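BH0493 protein (Bacillus halodurans C-125, PDB 2QEE) binds zinc and is a putative member of the amidohydrolase superfamily, probably acting on its substrate at a metal centre in a beta/alpha barrel. Local coordinates at residues C[265-270]-C[275-280]; C[225-230]-C[236-241]; C[18-23]-C[370-375]. All blocks are in the same frame, centred on the assembly; numbering follows the deposited sequence. Where two conformers were deposited one is given.

Interaction 1. Residues C[265-270]-C[275-280]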
ATOM      1  N   LYS C 265     -12.659  18.461  -2.634  1.00 19.92           N
ATOM      2  CA  LYS C 265     -12.793  19.726  -1.898  1.00 21.92           C
ATOM      3  C   LYS C 265     -13.949  19.816  -0.911  1.00 22.03           C
ATOM      4  O   LYS C 265     -15.052  19.327  -1.177  1.00 22.91           O
ATOM      5  CB  LYS C 265     -12.921  20.919  -2.861  1.00 24.48           C
ATOM      6  CG  LYS C 265     -11.784  21.100  -3.880  1.00 27.97           C
ATOM      7  CD  LYS C 265     -10.481  21.555  -3.279  1.00 29.51           C
ATOM      8  CE  LYS C 265     -10.525  22.989  -2.810  1.00 30.21           C
ATOM      9  NZ  LYS C 265      -9.287  23.351  -2.013  1.00 26.94           N
ATOM     10  N   ARG C 266     -13.698  20.460   0.217  1.00 22.18           N
ATOM     11  CA  ARG C 266     -14.774  20.888   1.124  1.00 25.35           C
ATOM     12  C   ARG C 266     -15.718  19.762   1.559  1.00 23.07           C
ATOM     13  O   ARG C 266     -16.972  19.919   1.531  1.00 22.44           O
ATOM     14  CB  ARG C 266     -15.574  22.024   0.469  1.00 25.12           C
ATOM     15  CG  ARG C 266     -14.739  23.277   0.195  1.00 34.00           C
ATOM     16  CD  ARG C 266     -15.587  24.299  -0.617  1.00 31.33           C
ATOM     17  NE  ARG C 266     -15.964  23.765  -1.932  1.00 46.54           N
ATOM     18  CZ  ARG C 266     -15.214  23.870  -3.032  1.00 38.92           C
ATOM     19  NH1 ARG C 266     -14.043  24.505  -3.004  1.00 48.63           N
ATOM     20  NH2 ARG C 266     -15.644  23.335  -4.166  1.00 48.69           N
ATOM     21  N   VAL C 267     -15.147  18.630   1.975  1.00 20.90           N
ATOM     22  CA  VAL C 267     -15.997  17.578   2.580  1.00 19.55           C
ATOM     23  C   VAL C 267     -16.517  18.001   3.955  1.00 19.33           C
ATOM     24  O   VAL C 267     -17.538  17.484   4.414  1.00 20.76           O
ATOM     25  CB  VAL C 267     -15.353  16.153   2.623  1.00 20.43           C
ATOM     26  CG1 VAL C 267     -14.920  15.750   1.182  1.00 17.79           C
ATOM     27  CG2 VAL C 267     -14.287  16.036   3.701  1.00 22.61           C
ATOM     28  N   HIS C 268     -15.813  18.936   4.600  1.00 20.38           N
ATOM     29  CA  HIS C 268     -16.240  19.500   5.900  1.00 22.78           C
ATOM     30  C   HIS C 268     -16.040  20.993   5.677  1.00 22.90           C
ATOM     31  O   HIS C 268     -14.967  21.525   5.994  1.00 21.21           O
ATOM     32  CB  HIS C 268     -15.328  18.992   7.041  1.00 24.46           C
ATOM     33  CG  HIS C 268     -15.842  19.235   8.448  1.00 22.61           C
ATOM     34  ND1 HIS C 268     -16.754  20.226   8.778  1.00 28.29           N
ATOM     35  CD2 HIS C 268     -15.476  18.670   9.622  1.00 18.75           C
ATOM     36  CE1 HIS C 268     -16.979  20.199  10.085  1.00 24.25           C
ATOM     37  NE2 HIS C 268     -16.205  19.271  10.623  1.00 27.59           N
ATOM     38  N   PRO C 269     -17.044  21.685   5.094  1.00 24.17           N
ATOM     39  CA  PRO C 269     -16.853  23.109   4.732  1.00 24.98           C
ATOM     40  C   PRO C 269     -16.426  24.015   5.873  1.00 23.97           C
ATOM     41  O   PRO C 269     -15.613  24.911   5.631  1.00 25.01           O
ATOM     42  CB  PRO C 269     -18.234  23.525   4.211  1.00 26.80           C
ATOM     43  CG  PRO C 269     -18.800  22.225   3.628  1.00 25.93           C
ATOM     44  CD  PRO C 269     -18.383  21.203   4.695  1.00 27.03           C
ATOM     45  N   ALA C 270     -16.908  23.759   7.099  1.00 24.06           N
ATOM     46  CA  ALA C 270     -16.656  24.675   8.222  1.00 25.60           C
ATOM     47  C   ALA C 270     -15.165  24.718   8.557  1.00 25.72           C
ATOM     48  O   ALA C 270     -14.663  25.706   9.150  1.00 25.96           O
ATOM     49  CB  ALA C 270     -17.469  24.283   9.454  1.00 26.41           C
ATOM     50  N   GLY C 275     -10.638  21.352   5.362  1.00 21.97           N
ATOM     51  CA  GLY C 275     -11.821  20.490   5.108  1.00 21.72           C
ATOM     52  C   GLY C 275     -11.766  19.642   3.835  1.00 22.97           C
ATOM     53  O   GLY C 275     -12.798  19.100   3.408  1.00 21.30           O
ATOM     54  N   ASP C 276     -10.573  19.520   3.233  1.00 19.07           N
ATOM     55  CA  ASP C 276     -10.455  18.801   1.946  1.00 18.82           C
ATOM     56  C   ASP C 276     -10.037  17.353   2.191  1.00 16.45           C
ATOM     57  O   ASP C 276      -9.286  17.085   3.139  1.00 17.97           O
ATOM     58  CB  ASP C 276      -9.404  19.479   1.080  1.00 19.87           C
ATOM     59  CG  ASP C 276      -9.832  20.885   0.601  1.00 24.44           C
ATOM     60  OD1 ASP C 276     -11.031  21.254   0.662  1.00 22.26           O
ATOM     61  OD2 ASP C 276      -8.948  21.584   0.079  1.00 22.65           O
ATOM     62  N   PHE C 277     -10.539  16.443   1.355  1.00 15.09           N
ATOM     63  CA  PHE C 277     -10.340  15.023   1.523  1.00 14.72           C
ATOM     64  C   PHE C 277      -9.606  14.492   0.277  1.00 13.23           C
ATOM     65  O   PHE C 277      -9.063  15.295  -0.561  1.00 14.45           O
ATOM     66  CB  PHE C 277     -11.738  14.389   1.801  1.00 15.30           C
ATOM     67  CG  PHE C 277     -11.744  12.885   2.132  1.00 14.22           C
ATOM     68  CD1 PHE C 277     -10.802  12.274   2.969  1.00 13.29           C
ATOM     69  CD2 PHE C 277     -12.773  12.081   1.617  1.00 15.32           C
ATOM     70  CE1 PHE C 277     -10.896  10.877   3.287  1.00 14.93           C
ATOM     71  CE2 PHE C 277     -12.874  10.699   1.962  1.00 16.07           C
ATOM     72  CZ  PHE C 277     -11.882  10.104   2.746  1.00 15.68           C
ATOM     73  N   VAL C 278      -9.516  13.175   0.194  1.00 13.20           N
ATOM     74  CA  VAL C 278      -8.753  12.499  -0.855  1.00 12.80           C
ATOM     75  C   VAL C 278      -9.555  11.353  -1.499  1.00 13.10           C
ATOM     76  O   VAL C 278     -10.407  10.714  -0.829  1.00 15.37           O
ATOM     77  CB  VAL C 278      -7.453  11.936  -0.194  1.00 12.24           C
ATOM     78  CG1 VAL C 278      -7.764  10.889   0.895  1.00 15.33           C
ATOM     79  CG2 VAL C 278      -6.481  11.331  -1.300  1.00 16.62           C
ATOM     80  N   GLY C 279      -9.277  11.045  -2.772  1.00 11.63           N
ATOM     81  CA  GLY C 279      -9.845   9.837  -3.401  1.00 13.53           C
ATOM     82  C   GLY C 279      -8.830   9.335  -4.412  1.00 14.80           C
ATOM     83  O   GLY C 279      -8.057  10.142  -4.961  1.00 15.41           O
ATOM     84  N   LYS C 280      -8.858   8.026  -4.642  1.00 13.30           N
ATOM     85  CA  LYS C 280      -8.069   7.410  -5.711  1.00 13.34           C
ATOM     86  C   LYS C 280      -8.638   7.860  -7.063  1.00 15.09           C
ATOM     87  O   LYS C 280      -9.845   7.889  -7.242  1.00 14.66           O
ATOM     88  CB  LYS C 280      -8.063   5.878  -5.593  1.00 13.79           C
ATOM     89  CG  LYS C 280      -7.050   5.199  -6.578  1.00 10.38           C
ATOM     90  CD  LYS C 280      -7.255   3.725  -6.487  1.00 15.72           C
ATOM     91  CE  LYS C 280      -6.257   2.988  -7.408  1.00 14.76           C
ATOM     92  NZ  LYS C 280      -6.468   1.526  -7.352  1.00 13.82           N
TER
HETATM   93  O   HOH W   1     -10.957  24.008   0.973  1.00 38.34           O
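The carboxylate of D276 is held at both of its oxygens by the segment 265-270. K265 NZ meets OD2 on the syn side at 2.8 Å, 24° out of the carboxylate plane, in a salt bridge. The backbone N of R266 meets OD1 on the anti side, also at 2.8 Å (N to OD1) and nearly straight, with an N-H...O angle of 170°. A water donating to OD1 adds a third grip. The K265 chain bends at chi2 and chi3 (both -71°), which brings the amine round to the syn side of OD2. K265 CB in turn lies on one face of the R266 guanidinium, toward its rim. Around the F277 ring, V267 CG1 comes in obliquely, and its closest approach is to F277 CB, at 3.5 Å.

The arrangement is the base of a beta hairpin: strand 257-264 of the barrel sheet runs antiparallel to strand 277-278, and the connecting loop, which begins with 265-270, opens where their pairing ends. R266 takes a left-handed backbone conformation that turns two successive amides onto G275 O: H268 N bonds it at 3.2 Å on a lone pair, V267 N only weakly. G275, without a side chain, lets its CA approach H268 O to 3.4 Å in a CA-H...O contact. With an alanine in place of D276, K265 would probably lose its counter-charge and the R266 amide its acceptor, freeing the start of the loop. A second subunit packs here too: K317 of that subunit bonds D276 O, and its F318 meets the H268 ring.

Interaction 2. Residues C[225-230]-C[236-241]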
ATOM      1  N   SER C 225      -5.222  21.866  -9.589  1.00 17.92           N
ATOM      2  CA  SER C 225      -5.550  20.730  -8.728  0.50 16.79           C
ATOM      3  C   SER C 225      -6.887  20.172  -9.161  1.00 17.61           C
ATOM      4  O   SER C 225      -7.829  20.936  -9.537  1.00 18.32           O
ATOM      5  CB  SER C 225      -5.555  21.096  -7.245  0.50 17.20           C
ATOM      6  OG  SER C 225      -6.612  21.983  -6.916  0.50 17.32           O
ATOM      7  N   LEU C 226      -6.993  18.853  -9.090  1.00 15.13           N
ATOM      8  CA  LEU C 226      -8.059  18.131  -9.783  1.00 13.76           C
ATOM      9  C   LEU C 226      -8.612  17.019  -8.891  1.00 15.10           C
ATOM     10  O   LEU C 226      -7.896  16.494  -8.024  1.00 16.35           O
ATOM     11  CB  LEU C 226      -7.518  17.533 -11.059  1.00 15.34           C
ATOM     12  CG  LEU C 226      -6.938  18.489 -12.088  1.00 17.89           C
ATOM     13  CD1 LEU C 226      -6.214  17.604 -13.068  1.00 15.89           C
ATOM     14  CD2 LEU C 226      -8.152  19.200 -12.777  1.00 19.26           C
ATOM     15  N   PRO C 227      -9.908  16.729  -9.026  1.00 13.82           N
ATOM     16  CA  PRO C 227     -10.624  15.784  -8.145  1.00 13.77           C
ATOM     17  C   PRO C 227     -10.305  14.347  -8.493  1.00 14.79           C
ATOM     18  O   PRO C 227      -9.793  14.080  -9.570  1.00 14.73           O
ATOM     19  CB  PRO C 227     -12.127  16.084  -8.474  1.00 15.77           C
ATOM     20  CG  PRO C 227     -12.110  16.530  -9.884  1.00 21.65           C
ATOM     21  CD  PRO C 227     -10.831  17.398  -9.982  1.00 15.48           C
ATOM     22  N   PRO C 228     -10.675  13.390  -7.612  1.00 15.10           N
ATOM     23  CA  PRO C 228     -10.460  11.967  -7.894  1.00 16.15           C
ATOM     24  C   PRO C 228     -11.175  11.481  -9.156  1.00 16.84           C
ATOM     25  O   PRO C 228     -10.741  10.497  -9.775  1.00 18.50           O
ATOM     26  CB  PRO C 228     -11.097  11.264  -6.667  1.00 14.60           C
ATOM     27  CG  PRO C 228     -11.030  12.361  -5.566  1.00 18.20           C
ATOM     28  CD  PRO C 228     -11.244  13.663  -6.271  1.00 14.96           C
ATOM     29  N   THR C 229     -12.244  12.191  -9.525  1.00 16.65           N
ATOM     30  CA  THR C 229     -13.035  11.865 -10.707  1.00 17.96           C
ATOM     31  C   THR C 229     -12.453  12.429 -12.015  1.00 18.24           C
ATOM     32  O   THR C 229     -13.045  12.256 -13.075  1.00 19.36           O
ATOM     33  CB  THR C 229     -14.474  12.442 -10.527  1.00 16.84           C
ATOM     34  OG1 THR C 229     -14.394  13.815 -10.114  1.00 17.60           O
ATOM     35  CG2 THR C 229     -15.203  11.658  -9.434  1.00 21.47           C
ATOM     36  N   PHE C 230     -11.325  13.113 -11.951  1.00 16.99           N
ATOM     37  CA  PHE C 230     -10.731  13.716 -13.149  1.00 16.52           C
ATOM     38  C   PHE C 230     -10.714  12.780 -14.330  1.00 16.06           C
ATOM     39  O   PHE C 230     -10.169  11.670 -14.252  1.00 17.04           O
ATOM     40  CB  PHE C 230      -9.282  14.166 -12.898  1.00 16.34           C
ATOM     41  CG  PHE C 230      -8.646  14.795 -14.102  1.00 16.66           C
ATOM     42  CD1 PHE C 230      -9.181  15.962 -14.649  1.00 20.34           C
ATOM     43  CD2 PHE C 230      -7.509  14.226 -14.685  1.00 20.16           C
ATOM     44  CE1 PHE C 230      -8.588  16.547 -15.790  1.00 21.42           C
ATOM     45  CE2 PHE C 230      -6.921  14.854 -15.815  1.00 17.43           C
ATOM     46  CZ  PHE C 230      -7.478  15.977 -16.347  1.00 19.84           C
ATOM     47  N   SER C 236     -16.825  19.048 -21.068  1.00 19.98           N
ATOM     48  CA  SER C 236     -17.103  19.890 -19.921  1.00 18.95           C
ATOM     49  C   SER C 236     -16.334  21.193 -20.148  1.00 18.47           C
ATOM     50  O   SER C 236     -15.492  21.248 -21.018  1.00 19.96           O
ATOM     51  CB  SER C 236     -16.574  19.229 -18.641  1.00 20.08           C
ATOM     52  OG  SER C 236     -15.128  19.077 -18.727  1.00 17.94           O
ATOM     53  N   ASN C 237     -16.603  22.236 -19.398  1.00 20.10           N
ATOM     54  CA  ASN C 237     -15.750  23.424 -19.547  1.00 19.05           C
ATOM     55  C   ASN C 237     -14.266  23.089 -19.328  1.00 20.35           C
ATOM     56  O   ASN C 237     -13.413  23.597 -20.018  1.00 20.92           O
ATOM     57  CB  ASN C 237     -16.144  24.494 -18.556  1.00 22.24           C
ATOM     58  CG  ASN C 237     -17.565  25.024 -18.804  1.00 27.12           C
ATOM     59  OD1 ASN C 237     -18.010  25.061 -19.929  1.00 28.78           O
ATOM     60  ND2 ASN C 237     -18.247  25.403 -17.750  1.00 24.02           N
ATOM     61  N   ARG C 238     -13.975  22.191 -18.390  1.00 19.06           N
ATOM     62  CA  ARG C 238     -12.541  21.886 -18.095  1.00 17.98           C
ATOM     63  C   ARG C 238     -11.868  21.188 -19.253  1.00 17.94           C
ATOM     64  O   ARG C 238     -10.736  21.541 -19.633  1.00 19.66           O
ATOM     65  CB  ARG C 238     -12.424  21.073 -16.782  1.00 17.18           C
ATOM     66  CG  ARG C 238     -10.926  20.761 -16.464  1.00 19.03           C
ATOM     67  CD  ARG C 238     -10.811  20.317 -14.991  1.00 18.75           C
ATOM     68  NE  ARG C 238     -11.489  19.036 -14.802  1.00 19.35           N
ATOM     69  CZ  ARG C 238     -12.106  18.720 -13.671  1.00 16.65           C
ATOM     70  NH1 ARG C 238     -12.716  17.545 -13.551  1.00 18.64           N
ATOM     71  NH2 ARG C 238     -12.132  19.604 -12.656  1.00 19.15           N
ATOM     72  N   GLY C 239     -12.563  20.186 -19.791  1.00 16.54           N
ATOM     73  CA  GLY C 239     -12.057  19.320 -20.870  1.00 17.85           C
ATOM     74  C   GLY C 239     -11.871  20.211 -22.087  1.00 20.18           C
ATOM     75  O   GLY C 239     -10.891  20.055 -22.839  1.00 20.18           O
ATOM     76  N   ARG C 240     -12.809  21.138 -22.307  1.00 20.37           N
ATOM     77  CA  ARG C 240     -12.692  22.017 -23.499  1.00 20.17           C
ATOM     78  C   ARG C 240     -11.578  23.041 -23.384  1.00 20.21           C
ATOM     79  O   ARG C 240     -10.827  23.258 -24.371  1.00 20.98           O
ATOM     80  CB  ARG C 240     -14.009  22.699 -23.870  1.00 21.87           C
ATOM     81  CG  ARG C 240     -15.009  21.690 -24.360  1.00 27.20           C
ATOM     82  CD  ARG C 240     -16.294  22.337 -24.901  1.00 32.90           C
ATOM     83  NE  ARG C 240     -17.060  22.861 -23.789  1.00 34.03           N
ATOM     84  CZ  ARG C 240     -18.061  22.211 -23.192  1.00 33.45           C
ATOM     85  NH1 ARG C 240     -18.471  21.012 -23.609  1.00 29.58           N
ATOM     86  NH2 ARG C 240     -18.645  22.780 -22.162  1.00 30.41           N
ATOM     87  N   ILE C 241     -11.460  23.661 -22.208  1.00 19.69           N
ATOM     88  CA  ILE C 241     -10.409  24.643 -21.957  1.00 17.69           C
ATOM     89  C   ILE C 241      -9.024  23.975 -22.073  1.00 19.22           C
ATOM     90  O   ILE C 241      -8.127  24.498 -22.737  1.00 19.96           O
ATOM     91  CB  ILE C 241     -10.567  25.333 -20.628  1.00 17.25           C
ATOM     92  CG1 ILE C 241     -11.865  26.197 -20.608  1.00 23.18           C
ATOM     93  CG2 ILE C 241      -9.331  26.232 -20.347  1.00 18.07           C
ATOM     94  CD1 ILE C 241     -12.240  26.745 -19.179  1.00 19.22           C
TER
HETATM   95  O   HOH W   2     -13.351  15.120 -14.829  1.00 22.90           O
HETATM   96  O   HOH W   3     -14.715  15.255 -12.423  1.00 28.99           O
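R238, wedged among L226, P227 and F230, has its NH1 gripped by two waters lying in the guanidinium plane. One accepts from NH1 at 2.8 Å; the other, more weakly held by the arginine, sits 2.7 Å from T229 OG1 and so bridges the turn to the helix. The strongest polar partner of the group lies outside the two segments: N178, whose OD1 takes a hydrogen bond from NH2.

No direct hydrogen bond joins the two segments, and the rest is packing about the guanidinium. L226 CD2 lies over one of its faces and touches R238 CD at 3.6 Å. The other methyl of the same leucine, CD1, stands 3.6 Å above the centre of the F230 ring, so one leucine serves both flat groups. F230 offers R238 its edge: R238 NE approaches F230 CD1 at 3.8 Å close to the ring plane, and the two planes are 61° apart, a geometry unlike a stacked cation-pi pair. P227 and R238 approach from opposite directions, P227 CD 3.7 Å from R238 NH2.

The R238 chain leaves the helix with CG anti to the backbone N (chi1 -180°) and then bends at chi3 (67°), which turns the guanidinium into this niche. Both backbones are fixed locally. P227 to F230 form a type I turn closed by F230 N to P227 O, and S236 N-caps the helix, its OG accepting from G239 N at 3.0 Å. This is the junction of strand 222-226 with helix 237-253, the first half of the crossover in the beta-alpha-beta unit completed by strand 257-264, as in amidohydrolase beta/alpha barrels.

Interaction 3. Residues C[18-23]-C[370-375]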
ATOM      1  N   ALA C  18      26.376  15.402   1.140  1.00 14.51           N
ATOM      2  CA  ALA C  18      25.969  15.849  -0.182  1.00 14.90           C
ATOM      3  C   ALA C  18      24.495  16.358  -0.154  1.00 15.13           C
ATOM      4  O   ALA C  18      24.174  17.459  -0.689  1.00 15.02           O
ATOM      5  CB  ALA C  18      26.121  14.733  -1.161  1.00 14.79           C
ATOM      6  N   VAL C  19      23.614  15.575   0.486  1.00 14.73           N
ATOM      7  CA  VAL C  19      22.169  15.921   0.552  1.00 13.41           C
ATOM      8  C   VAL C  19      21.968  17.205   1.331  1.00 16.51           C
ATOM      9  O   VAL C  19      21.288  18.143   0.860  1.00 15.39           O
ATOM     10  CB  VAL C  19      21.391  14.758   1.180  1.00 12.09           C
ATOM     11  CG1 VAL C  19      19.964  15.188   1.449  1.00 17.05           C
ATOM     12  CG2 VAL C  19      21.270  13.628   0.142  1.00 13.13           C
ATOM     13  N   ASN C  20      22.653  17.308   2.466  1.00 16.07           N
ATOM     14  CA  ASN C  20      22.530  18.506   3.307  1.00 19.81           C
ATOM     15  C   ASN C  20      23.065  19.735   2.625  1.00 19.22           C
ATOM     16  O   ASN C  20      22.457  20.790   2.725  1.00 22.21           O
ATOM     17  CB  ASN C  20      23.171  18.299   4.673  1.00 20.64           C
ATOM     18  CG  ASN C  20      22.341  17.329   5.545  1.00 19.83           C
ATOM     19  OD1 ASN C  20      21.151  17.132   5.282  1.00 20.88           O
ATOM     20  ND2 ASN C  20      22.958  16.743   6.575  1.00 22.67           N
ATOM     21  N   ASN C  21      24.176  19.597   1.912  1.00 16.63           N
ATOM     22  CA  ASN C  21      24.812  20.720   1.242  1.00 17.13           C
ATOM     23  C   ASN C  21      24.253  21.153  -0.113  1.00 18.86           C
ATOM     24  O   ASN C  21      24.572  22.260  -0.601  1.00 17.88           O
ATOM     25  CB  ASN C  21      26.309  20.400   1.066  1.00 16.19           C
ATOM     26  CG  ASN C  21      27.032  20.369   2.370  1.00 22.44           C
ATOM     27  OD1 ASN C  21      26.623  21.020   3.326  1.00 22.91           O
ATOM     28  ND2 ASN C  21      28.124  19.595   2.433  1.00 22.99           N
ATOM     29  N   GLN C  22      23.413  20.321  -0.741  1.00 18.16           N
ATOM     30  CA  GLN C  22      22.931  20.628  -2.068  1.00 18.01           C
ATOM     31  C   GLN C  22      21.836  21.682  -1.930  1.00 17.52           C
ATOM     32  O   GLN C  22      20.848  21.445  -1.234  1.00 19.36           O
ATOM     33  CB  GLN C  22      22.296  19.390  -2.715  1.00 18.23           C
ATOM     34  CG  GLN C  22      21.444  19.701  -3.972  1.00 18.74           C
ATOM     35  CD  GLN C  22      22.300  20.300  -5.099  1.00 22.54           C
ATOM     36  OE1 GLN C  22      23.461  19.907  -5.312  1.00 20.66           O
ATOM     37  NE2 GLN C  22      21.726  21.273  -5.849  1.00 21.47           N
ATOM     38  N   PRO C  23      22.014  22.845  -2.580  1.00 18.31           N
ATOM     39  CA  PRO C  23      20.918  23.840  -2.498  1.00 16.16           C
ATOM     40  C   PRO C  23      19.681  23.308  -3.219  1.00 14.32           C
ATOM     41  O   PRO C  23      19.769  22.796  -4.355  1.00 15.85           O
ATOM     42  CB  PRO C  23      21.467  25.037  -3.270  1.00 16.79           C
ATOM     43  CG  PRO C  23      22.983  24.813  -3.341  1.00 24.93           C
ATOM     44  CD  PRO C  23      23.188  23.349  -3.319  1.00 17.66           C
ATOM     45  N   HIS C 370      13.115  17.152   7.269  1.00 13.46           N
ATOM     46  CA  HIS C 370      12.500  15.821   7.482  1.00 14.44           C
ATOM     47  C   HIS C 370      12.604  14.974   6.229  1.00 13.60           C
ATOM     48  O   HIS C 370      12.784  13.726   6.304  1.00 13.85           O
ATOM     49  CB  HIS C 370      11.013  15.972   7.853  1.00 13.52           C
ATOM     50  CG  HIS C 370      10.752  16.630   9.180  1.00 13.36           C
ATOM     51  ND1 HIS C 370       9.482  16.662   9.729  1.00 14.72           N
ATOM     52  CD2 HIS C 370      11.561  17.276  10.057  1.00 11.79           C
ATOM     53  CE1 HIS C 370       9.522  17.331  10.876  1.00 14.59           C
ATOM     54  NE2 HIS C 370      10.775  17.674  11.117  1.00 15.76           N
ATOM     55  N   SER C 371      12.423  15.615   5.062  1.00 12.24           N
ATOM     56  CA  SER C 371      12.494  14.876   3.795  1.00 11.91           C
ATOM     57  C   SER C 371      13.912  14.524   3.429  1.00 13.74           C
ATOM     58  O   SER C 371      14.143  13.485   2.888  1.00 13.61           O
ATOM     59  CB  SER C 371      11.893  15.683   2.668  1.00 15.06           C
ATOM     60  OG  SER C 371      10.457  15.649   2.823  1.00 19.23           O
ATOM     61  N   LYS C 372      14.849  15.443   3.632  1.00 12.65           N
ATOM     62  CA  LYS C 372      16.241  15.104   3.279  1.00 12.82           C
ATOM     63  C   LYS C 372      16.777  13.874   4.010  1.00 12.58           C
ATOM     64  O   LYS C 372      17.422  13.066   3.393  1.00 13.40           O
ATOM     65  CB  LYS C 372      17.190  16.298   3.458  1.00 14.65           C
ATOM     66  CG  LYS C 372      17.126  17.216   2.236  1.00 10.98           C
ATOM     67  CD  LYS C 372      18.133  18.424   2.441  1.00 16.91           C
ATOM     68  CE  LYS C 372      18.439  19.143   1.076  1.00 19.88           C
ATOM     69  NZ  LYS C 372      19.546  20.190   1.195  1.00 22.06           N
ATOM     70  N   SER C 373      16.435  13.725   5.298  1.00 12.21           N
ATOM     71  CA  SER C 373      16.953  12.582   6.090  1.00 13.88           C
ATOM     72  C   SER C 373      16.441  11.282   5.462  1.00 13.31           C
ATOM     73  O   SER C 373      17.210  10.359   5.267  1.00 13.49           O
ATOM     74  CB  SER C 373      16.606  12.697   7.563  1.00 15.99           C
ATOM     75  OG  SER C 373      15.233  12.685   7.792  1.00 19.86           O
ATOM     76  N   ILE C 374      15.160  11.242   5.076  1.00 12.67           N
ATOM     77  CA  ILE C 374      14.569  10.073   4.427  1.00 12.10           C
ATOM     78  C   ILE C 374      15.197   9.807   3.066  1.00 11.21           C
ATOM     79  O   ILE C 374      15.578   8.676   2.742  1.00 12.19           O
ATOM     80  CB  ILE C 374      13.014  10.168   4.315  1.00 13.79           C
ATOM     81  CG1 ILE C 374      12.419  10.301   5.712  1.00  9.74           C
ATOM     82  CG2 ILE C 374      12.487   8.934   3.545  1.00 12.39           C
ATOM     83  CD1 ILE C 374      10.895  10.618   5.680  1.00 14.69           C
ATOM     84  N   ILE C 375      15.257  10.844   2.242  1.00  9.98           N
ATOM     85  CA  ILE C 375      15.876  10.681   0.911  1.00 10.63           C
ATOM     86  C   ILE C 375      17.354  10.216   1.021  1.00 11.61           C
ATOM     87  O   ILE C 375      17.783   9.309   0.244  1.00 12.65           O
ATOM     88  CB  ILE C 375      15.742  12.006   0.122  1.00 11.85           C
ATOM     89  CG1 ILE C 375      14.239  12.287  -0.154  1.00 15.79           C
ATOM     90  CG2 ILE C 375      16.532  11.884  -1.207  1.00 15.37           C
ATOM     91  CD1 ILE C 375      14.109  13.722  -0.717  1.00 15.24           C
TER
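K372 drives its ammonium group into the end of helix 8-21, where three backbone carbonyls converge on it. NZ donates to V19 O at 2.7 Å and to Q22 O at 3.0 Å, the donor tilted only 17° and 16° from the respective carbonyl planes; a third bond, to N20 O at 3.3 Å, is weak. Beyond CG the lysine is fully extended, which carries the amine from one helix across to the other. Its aliphatic part does not cross unsupported: V19 CG1 lies alongside it, 3.6 Å from K372 CG, the two side chains running antiparallel to one another. V19 CG1 reaches this line because it stands anti to its own backbone N (chi1 171°).

Positive charge at the C-terminal end of a helix is a recurring way of meeting its last carbonyls, and here the charge is lent by a distant part of the chain. The acceptors gathered there, together with the helix dipole, would be expected to favour the protonated lysine. The grip falls just where helix 8-21 gives way to strand 24-26, which begins the parallel sheet; Q22 is the first residue to leave helical geometry, and its carbonyl turns inward to the amine. Its side chain leads away instead, NE2 bonding P23 O at 2.9 Å, a local bond to the next residue's carbonyl.

Further out, F406 of helix 395-414 makes a cation-pi contact with K372 and also packs against Q22 and I375. N138 ND2 shares N20 O with the lysine and bonds N21 O as well. On the side of helix 363-388, the H370 ring is held at ND1 by E93 and at NE2 by T100.

Interactions 1 and 2 are neighbours, with centres 17 Å apart, and follow one another along the chain. They reach the same sheet and touch directly, G279 CA lying 3.5 Å from P228 CG. Interaction 3 stands on the opposite side of the chain's centre, its centre 32 Å and 35 Å from the other two, and the loop it closes along the sequence contains both. The zinc, bound by H28, H30 and D357, is nearest to interaction 1, about 9 Å from the K265 side chain, and about 13 Å from the side chain of L226 in interaction 2. Interaction 3 lies away from the site, although segment 18-23 ends only five residues before H28.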